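Local atomic coordinates of putative silent information regulator 2 (Leishmania infantum, PDB entry 5OL0), a protein that probably removes acetyl groups from lysine side chains of proteins in an NAD-dependent reaction, as a zinc-containing class I sirtuin. Residues Gly23-Ile28 with Val291-Tyr296. Residues are numbered along the deposited sequence; the frame is centred on the assembly and turned at random.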
loop_
_atom_site.group_PDB
_atom_site.type_symbol
_atom_site.label_atom_id
_atom_site.label_comp_id
_atom_site.label_asym_id
_atom_site.label_seq_id
_atom_site.Cartn_x
_atom_site.Cartn_y
_atom_site.Cartn_z
ATOM N N GLY A 23 -14.982 -10.037 17.354
ATOM C CA GLY A 23 -13.927 -10.292 18.328
ATOM C C GLY A 23 -12.746 -9.336 18.247
ATOM O O GLY A 23 -12.186 -8.910 19.271
ATOM N N LEU A 24 -12.367 -8.970 17.020
ATOM C CA LEU A 24 -11.286 -8.050 16.828
ATOM C C LEU A 24 -11.629 -6.712 17.424
ATOM O O LEU A 24 -10.784 -6.081 18.083
ATOM C CB LEU A 24 -10.993 -7.920 15.307
ATOM C CG LEU A 24 -9.974 -6.835 14.925
ATOM C CD1 LEU A 24 -8.700 -7.105 15.624
ATOM C CD2 LEU A 24 -9.760 -6.790 13.410
ATOM N N ALA A 25 -12.840 -6.215 17.137
ATOM C CA ALA A 25 -13.237 -4.915 17.687
ATOM C C ALA A 25 -13.246 -4.939 19.226
ATOM O O ALA A 25 -12.760 -3.983 19.861
ATOM C CB ALA A 25 -14.606 -4.503 17.191
ATOM N N HIS A 26 -13.828 -5.997 19.790
ATOM C CA HIS A 26 -13.777 -6.258 21.265
ATOM C C HIS A 26 -12.376 -6.231 21.789
ATOM O O HIS A 26 -12.113 -5.604 22.828
ATOM C CB HIS A 26 -14.287 -7.657 21.657
ATOM C CG HIS A 26 -15.762 -7.757 21.897
ATOM N ND1 HIS A 26 -16.362 -7.290 23.051
ATOM C CD2 HIS A 26 -16.743 -8.373 21.183
ATOM C CE1 HIS A 26 -17.658 -7.568 23.007
ATOM N NE2 HIS A 26 -17.913 -8.225 21.885
ATOM N N TYR A 27 -11.471 -6.928 21.107
ATOM C CA TYR A 27 -10.082 -7.020 21.571
ATOM C C TYR A 27 -9.443 -5.627 21.575
ATOM O O TYR A 27 -8.808 -5.223 22.562
ATOM C CB TYR A 27 -9.271 -7.979 20.696
ATOM C CG TYR A 27 -7.776 -8.146 21.035
ATOM C CD1 TYR A 27 -6.797 -7.221 20.550
ATOM C CD2 TYR A 27 -7.317 -9.260 21.760
ATOM C CE1 TYR A 27 -5.435 -7.365 20.858
ATOM C CE2 TYR A 27 -5.933 -9.448 22.028
ATOM C CZ TYR A 27 -5.005 -8.512 21.584
ATOM O OH TYR A 27 -3.670 -8.649 21.871
ATOM N N ILE A 28 -9.617 -4.892 20.487
ATOM C CA ILE A 28 -9.117 -3.497 20.415
ATOM C C ILE A 28 -9.668 -2.613 21.571
ATOM O O ILE A 28 -8.908 -1.833 22.202
ATOM C CB ILE A 28 -9.452 -2.859 19.063
ATOM C CG1 ILE A 28 -8.556 -3.471 17.930
ATOM C CG2 ILE A 28 -9.255 -1.369 19.105
ATOM C CD1 ILE A 28 -9.087 -3.154 16.557
ATOM N N VAL A 291 -15.951 -1.703 6.864
ATOM C CA VAL A 291 -17.206 -1.038 7.266
ATOM C C VAL A 291 -17.779 -1.800 8.476
ATOM O O VAL A 291 -18.095 -1.184 9.532
ATOM C CB VAL A 291 -18.187 -0.933 6.102
ATOM C CG1 VAL A 291 -19.620 -0.659 6.578
ATOM C CG2 VAL A 291 -17.713 0.142 5.111
ATOM N N THR A 292 -17.812 -3.130 8.368
ATOM C CA THR A 292 -18.275 -3.947 9.502
ATOM C C THR A 292 -17.437 -3.737 10.738
ATOM O O THR A 292 -17.977 -3.590 11.799
ATOM C CB THR A 292 -18.268 -5.401 9.137
ATOM O OG1 THR A 292 -19.030 -5.540 7.971
ATOM C CG2 THR A 292 -18.864 -6.320 10.260
ATOM N N LEU A 293 -16.112 -3.766 10.597
ATOM C CA LEU A 293 -15.220 -3.479 11.716
ATOM C C LEU A 293 -15.496 -2.154 12.382
ATOM O O LEU A 293 -15.563 -2.032 13.648
ATOM C CB LEU A 293 -13.744 -3.616 11.296
ATOM C CG LEU A 293 -12.672 -3.358 12.316
ATOM C CD1 LEU A 293 -12.859 -4.222 13.561
ATOM C CD2 LEU A 293 -11.315 -3.627 11.652
ATOM N N ALA A 294 -15.730 -1.165 11.554
ATOM C CA ALA A 294 -16.062 0.165 12.022
ATOM C C ALA A 294 -17.338 0.174 12.869
ATOM O O ALA A 294 -17.361 0.809 13.945
ATOM C CB ALA A 294 -16.197 1.115 10.864
ATOM N N GLU A 295 -18.370 -0.517 12.401
ATOM C CA GLU A 295 -19.596 -0.659 13.169
ATOM C C GLU A 295 -19.296 -1.143 14.563
ATOM O O GLU A 295 -19.665 -0.514 15.541
ATOM C CB GLU A 295 -20.549 -1.676 12.578
ATOM C CG GLU A 295 -21.068 -1.444 11.181
ATOM C CD GLU A 295 -21.982 -2.594 10.771
ATOM O OE1 GLU A 295 -22.894 -2.891 11.576
ATOM O OE2 GLU A 295 -21.791 -3.201 9.683
ATOM N N TYR A 296 -18.548 -2.243 14.657
ATOM C CA TYR A 296 -18.298 -2.825 15.963
ATOM C C TYR A 296 -17.406 -1.960 16.838
ATOM O O TYR A 296 -17.461 -2.069 18.048
ATOM C CB TYR A 296 -17.709 -4.217 15.812
ATOM C CG TYR A 296 -18.672 -5.232 15.267
ATOM C CD1 TYR A 296 -19.892 -5.510 15.938
ATOM C CD2 TYR A 296 -18.380 -5.964 14.121
ATOM C CE1 TYR A 296 -20.782 -6.458 15.447
ATOM C CE2 TYR A 296 -19.258 -6.926 13.638
ATOM C CZ TYR A 296 -20.442 -7.154 14.286
ATOM O OH TYR A 296 -21.262 -8.099 13.779
#
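Ala25 lies against Tyr296 where helical segments 23-28 and 291-296 cross at -45°, their axes 8.9 Å apart at the closest point and running in roughly the same direction. The CA atoms of Ala25 and Tyr296 are separated by 5.7 Å, an approach permitted by the small methyl of Ala25. That methyl meets the CB of Tyr296 at 3.4 Å, a tight carbon-carbon contact. With CG of Tyr296 anti to its carbonyl carbon (chi1 -69°), the phenol ring leads away from the crossing, and of this side chain only the CB touches segment 23-28. Both helices belong to the Rossmann-type NAD-binding domain of the sirtuin fold, built on a six-stranded parallel sheet; helix 286-296 follows its edge strand 279-282 after a short connection. On the buried side, CG of Leu293 stands anti to the backbone N (chi1 180°), which carries both methyls toward segment 23-28, slantwise across Leu24. Its CD1 lies 4.0 Å from the CB of Ala25, its CD2 3.9 Å from Leu24 CD2. No hydrogen bond links the two segments. Leu24 also packs on Leu213 of strand 213-217, and Leu293 on Phe110. Beyond the apolar patch, Arg29 NH1 hydrogen-bonds the backbone O of Tyr296.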